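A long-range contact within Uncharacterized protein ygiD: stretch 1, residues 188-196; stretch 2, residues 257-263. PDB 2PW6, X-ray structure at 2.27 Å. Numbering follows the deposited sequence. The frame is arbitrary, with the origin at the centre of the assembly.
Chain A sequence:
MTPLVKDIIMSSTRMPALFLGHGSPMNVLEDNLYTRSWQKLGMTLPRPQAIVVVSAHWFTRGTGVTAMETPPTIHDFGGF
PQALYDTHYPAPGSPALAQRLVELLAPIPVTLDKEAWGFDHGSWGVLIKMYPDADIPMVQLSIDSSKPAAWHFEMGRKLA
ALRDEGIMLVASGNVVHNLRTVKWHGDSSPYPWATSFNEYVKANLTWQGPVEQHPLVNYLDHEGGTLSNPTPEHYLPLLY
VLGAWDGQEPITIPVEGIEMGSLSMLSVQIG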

ATOM      1  N   SER A 188     -15.992 -12.909  13.019  1.00 64.51           N
ATOM      2  CA  SER A 188     -15.450 -11.899  13.921  1.00 62.20           C
ATOM      3  C   SER A 188     -14.784 -12.395  15.192  1.00 60.79           C
ATOM      4  O   SER A 188     -14.202 -11.605  15.945  1.00 61.53           O
ATOM      5  N   SER A 189     -14.852 -13.689  15.464  1.00 58.85           N
ATOM      6  CA  SER A 189     -14.191 -14.211  16.657  1.00 57.22           C
ATOM      7  C   SER A 189     -12.712 -14.416  16.395  1.00 55.21           C
ATOM      8  O   SER A 189     -12.345 -14.736  15.269  1.00 55.63           O
ATOM      9  CB  SER A 189     -14.836 -15.520  17.117  1.00 57.83           C
ATOM     10  OG  SER A 189     -15.847 -15.266  18.081  1.00 59.24           O
ATOM     11  N   PRO A 190     -11.855 -14.189  17.414  1.00 53.47           N
ATOM     12  CA  PRO A 190     -10.430 -14.498  17.265  1.00 52.25           C
ATOM     13  C   PRO A 190     -10.140 -16.000  17.195  1.00 50.59           C
ATOM     14  O   PRO A 190     -10.512 -16.751  18.098  1.00 51.70           O
ATOM     15  CB  PRO A 190      -9.785 -13.900  18.531  1.00 51.87           C
ATOM     16  CG  PRO A 190     -10.835 -13.079  19.184  1.00 52.75           C
ATOM     17  CD  PRO A 190     -12.146 -13.585  18.729  1.00 53.34           C
ATOM     18  N   TYR A 191      -9.483 -16.423  16.132  1.00 47.80           N
ATOM     19  CA  TYR A 191      -8.942 -17.764  16.035  1.00 45.69           C
ATOM     20  C   TYR A 191      -8.188 -18.109  17.277  1.00 45.49           C
ATOM     21  O   TYR A 191      -7.494 -17.252  17.821  1.00 45.73           O
ATOM     22  CB  TYR A 191      -7.971 -17.838  14.878  1.00 44.58           C
ATOM     23  CG  TYR A 191      -8.606 -17.566  13.563  1.00 42.86           C
ATOM     24  CD1 TYR A 191      -9.908 -18.014  13.282  1.00 42.76           C
ATOM     25  CD2 TYR A 191      -7.909 -16.900  12.570  1.00 41.99           C
ATOM     26  CE1 TYR A 191     -10.488 -17.767  12.041  1.00 41.27           C
ATOM     27  CE2 TYR A 191      -8.483 -16.668  11.336  1.00 42.17           C
ATOM     28  CZ  TYR A 191      -9.760 -17.113  11.074  1.00 40.68           C
ATOM     29  OH  TYR A 191     -10.306 -16.879   9.837  1.00 43.42           O
ATOM     30  N   PRO A 192      -8.320 -19.368  17.760  1.00 45.48           N
ATOM     31  CA  PRO A 192      -7.683 -19.721  19.018  1.00 44.57           C
ATOM     32  C   PRO A 192      -6.151 -19.683  18.937  1.00 44.06           C
ATOM     33  O   PRO A 192      -5.504 -19.355  19.917  1.00 43.03           O
ATOM     34  CB  PRO A 192      -8.194 -21.149  19.278  1.00 45.09           C
ATOM     35  CG  PRO A 192      -9.445 -21.265  18.440  1.00 46.05           C
ATOM     36  CD  PRO A 192      -9.079 -20.501  17.209  1.00 45.25           C
ATOM     37  N   TRP A 193      -5.589 -20.038  17.783  1.00 44.17           N
ATOM     38  CA  TRP A 193      -4.152 -19.983  17.605  1.00 44.72           C
ATOM     39  C   TRP A 193      -3.661 -18.513  17.631  1.00 44.96           C
ATOM     40  O   TRP A 193      -2.623 -18.211  18.206  1.00 45.20           O
ATOM     41  CB  TRP A 193      -3.726 -20.743  16.325  1.00 44.78           C
ATOM     42  CG  TRP A 193      -4.313 -20.182  15.069  1.00 43.82           C
ATOM     43  CD1 TRP A 193      -5.452 -20.571  14.469  1.00 43.90           C
ATOM     44  CD2 TRP A 193      -3.779 -19.113  14.269  1.00 44.30           C
ATOM     45  NE1 TRP A 193      -5.690 -19.812  13.342  1.00 44.74           N
ATOM     46  CE2 TRP A 193      -4.669 -18.908  13.198  1.00 43.65           C
ATOM     47  CE3 TRP A 193      -2.635 -18.298  14.365  1.00 46.31           C
ATOM     48  CZ2 TRP A 193      -4.452 -17.941  12.219  1.00 43.61           C
ATOM     49  CZ3 TRP A 193      -2.432 -17.323  13.396  1.00 44.11           C
ATOM     50  CH2 TRP A 193      -3.328 -17.163  12.335  1.00 43.48           C
ATOM     51  N   ALA A 194      -4.441 -17.608  17.047  1.00 45.71           N
ATOM     52  CA  ALA A 194      -4.170 -16.172  17.143  1.00 46.80           C
ATOM     53  C   ALA A 194      -4.096 -15.690  18.592  1.00 47.47           C
ATOM     54  O   ALA A 194      -3.127 -14.994  18.954  1.00 48.35           O
ATOM     55  CB  ALA A 194      -5.175 -15.348  16.318  1.00 46.37           C
ATOM     56  N   THR A 195      -5.091 -16.051  19.414  1.00 47.78           N
ATOM     57  CA  THR A 195      -5.137 -15.668  20.844  1.00 46.93           C
ATOM     58  C   THR A 195      -4.000 -16.333  21.591  1.00 47.34           C
ATOM     59  O   THR A 195      -3.319 -15.701  22.418  1.00 46.95           O
ATOM     60  CB  THR A 195      -6.502 -16.050  21.506  1.00 47.43           C
ATOM     61  OG1 THR A 195      -7.545 -15.219  20.982  1.00 47.52           O
ATOM     62  CG2 THR A 195      -6.459 -15.855  23.000  1.00 46.74           C
ATOM     63  N   SER A 196      -3.791 -17.620  21.307  1.00 47.42           N
ATOM     64  CA  SER A 196      -2.624 -18.328  21.849  1.00 47.68           C
ATOM     65  C   SER A 196      -1.295 -17.533  21.636  1.00 47.48           C
ATOM     66  O   SER A 196      -0.629 -17.167  22.611  1.00 46.56           O
ATOM     67  CB  SER A 196      -2.514 -19.746  21.264  1.00 47.77           C
ATOM     68  OG  SER A 196      -1.553 -20.513  21.970  1.00 47.93           O
ATOM     69  N   GLY A 257      -6.481  -6.029  20.990  1.00 59.95           N
ATOM     70  CA  GLY A 257      -7.534  -6.442  20.096  1.00 59.29           C
ATOM     71  C   GLY A 257      -7.079  -7.418  19.053  1.00 58.26           C
ATOM     72  O   GLY A 257      -5.969  -7.379  18.630  1.00 59.12           O
ATOM     73  N   ILE A 258      -7.944  -8.314  18.655  1.00 56.25           N
ATOM     74  CA  ILE A 258      -7.673  -9.119  17.514  1.00 54.82           C
ATOM     75  C   ILE A 258      -8.829  -8.988  16.616  1.00 54.25           C
ATOM     76  O   ILE A 258      -9.906  -9.396  16.945  1.00 54.72           O
ATOM     77  CB  ILE A 258      -7.528 -10.566  17.863  1.00 54.99           C
ATOM     78  CG1 ILE A 258      -6.445 -10.748  18.898  1.00 54.28           C
ATOM     79  CG2 ILE A 258      -7.166 -11.338  16.651  1.00 55.18           C
ATOM     80  CD1 ILE A 258      -6.039 -12.113  19.076  1.00 53.56           C
ATOM     81  N   GLU A 259      -8.601  -8.393  15.474  1.00 52.68           N
ATOM     82  CA  GLU A 259      -9.642  -8.181  14.472  1.00 51.79           C
ATOM     83  C   GLU A 259      -9.586  -9.204  13.339  1.00 51.10           C
ATOM     84  O   GLU A 259      -8.532  -9.738  13.021  1.00 50.22           O
ATOM     85  CB  GLU A 259      -9.546  -6.769  13.876  1.00 51.90           C
ATOM     86  CG  GLU A 259      -9.720  -5.670  14.869  1.00 51.82           C
ATOM     87  CD  GLU A 259     -11.127  -5.606  15.408  1.00 54.03           C
ATOM     88  OE1 GLU A 259     -12.087  -5.828  14.642  1.00 53.51           O
ATOM     89  OE2 GLU A 259     -11.274  -5.322  16.607  1.00 55.82           O
HETATM   90  N   MSE A 260     -10.737  -9.442  12.727  1.00 50.60           N
HETATM   91  CA  MSE A 260     -10.884 -10.358  11.595  1.00 51.64           C
HETATM   92  C   MSE A 260     -10.233 -11.723  11.795  1.00 48.50           C
HETATM   93  O   MSE A 260      -9.687 -12.290  10.852  1.00 47.61           O
HETATM   94  CB  MSE A 260     -10.390  -9.694  10.319  1.00 51.16           C
HETATM   95  CG  MSE A 260     -11.168  -8.418   9.990  1.00 53.84           C
HETATM   96 SE   MSE A 260     -10.417  -7.429   8.483  1.00 60.75          SE
HETATM   97  CE  MSE A 260      -8.876  -6.662   9.388  1.00 57.10           C
ATOM     98  N   GLY A 261     -10.289 -12.221  13.035  1.00 46.67           N
ATOM     99  CA  GLY A 261      -9.769 -13.526  13.393  1.00 45.07           C
ATOM    100  C   GLY A 261      -8.272 -13.602  13.648  1.00 44.11           C
ATOM    101  O   GLY A 261      -7.843 -14.283  14.576  1.00 43.86           O
ATOM    102  N   SER A 262      -7.459 -12.935  12.831  1.00 42.99           N
ATOM    103  CA  SER A 262      -6.010 -13.012  13.077  1.00 42.34           C
ATOM    104  C   SER A 262      -5.194 -11.707  13.008  1.00 42.34           C
ATOM    105  O   SER A 262      -4.008 -11.743  13.250  1.00 42.56           O
ATOM    106  CB  SER A 262      -5.359 -14.097  12.206  1.00 40.81           C
ATOM    107  OG  SER A 262      -5.694 -13.855  10.874  1.00 38.25           O
ATOM    108  N   LEU A 263      -5.806 -10.571  12.703  1.00 42.78           N
ATOM    109  CA  LEU A 263      -5.066  -9.309  12.769  1.00 42.55           C
ATOM    110  C   LEU A 263      -4.918  -8.815  14.207  1.00 42.43           C
ATOM    111  O   LEU A 263      -5.833  -8.197  14.747  1.00 42.17           O
ATOM    112  CB  LEU A 263      -5.718  -8.251  11.883  1.00 42.78           C
ATOM    113  CG  LEU A 263      -4.901  -7.006  11.508  1.00 44.29           C
ATOM    114  CD1 LEU A 263      -3.553  -7.338  10.775  1.00 44.22           C
ATOM    115  CD2 LEU A 263      -5.749  -6.160  10.627  1.00 45.07           C
TER
HETATM  116  O   HOH W   1     -11.185 -11.192  15.462  1.00 49.20           O

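What does the start of stretch 2 offer to the other segment? Gly257 stays out of reach, but Ile258, in a short strand, points its side chain toward stretch 1 and meets three residues there. Its CB comes within 4.1 Å of Pro190 CB, and its CD1 reaches the first turn of the helix, 4.3 Å from Ala194 CB and 3.9 Å from Thr195 OG1. The pairings with Pro190 and Ala194 are apolar: hydrocarbon surfaces meet at van der Waals distance and shield one another from solvent. With its m, t rotamer, Ile258 places CD1 near both the helix and the proline, 4.2 Å from Pro190 CB.

How does the chain turn after Ile258? Glu259 and Met260, the latter a selenomethionine, direct their side chains away from stretch 1, and neither makes a direct contact across the stretches. Glu259 and Leu263 exchange two hydrogen bonds, N to O in each direction and 2.9 Å long, closing a tight loop. Within it a weak bond runs from Ser262 N to Met260 O. Water 1 ties this loop to the other stretch: it donates to Ile258 O at 2.7 Å and to Ser188 O at 3.1 Å, and accepts from Gly261 N at 2.8 Å.

Why is Gly261 so close to stretch 1? Its CA lies 4.0 Å from the CA of Pro190. The lack of a side chain leaves room for the Tyr191 ring, since an ideal CB here would sit 2.9 Å from Tyr191 CE2, a clash; the positive phi also favours glycine. Instead, Gly261 CA rests over one face of the Tyr191 ring, 4.0 Å from its centroid, in a CH-pi contact, and also approaches Ser189 O at 3.4 Å in a CA-H...O contact. The one direct hydrogen bond between the stretches runs from Tyr191 N to Gly261 O, 3.1 Å long with an angle of 140° at the hydrogen. Tyr191 is the N-cap residue, so this bond holds the loop against the start of the helix, where Ala194 CB also packs 3.4 Å from Gly261 O.

What closes the contact at its far end? Ser262 points its CB toward stretch 1, where it faces Tyr191, Trp193 and Ala194. That CB is 3.8 Å from Tyr191 CD2, at the edge of the ring, and 3.7 Å from Trp193 CH2, while Ala194 CB lies 4.1 Å from Ser262 CA. These are carbon contacts; the Ser262 hydroxyl is hydrogen-bonded elsewhere in the structure. Leu263 then turns its side chain away, and the contact ends.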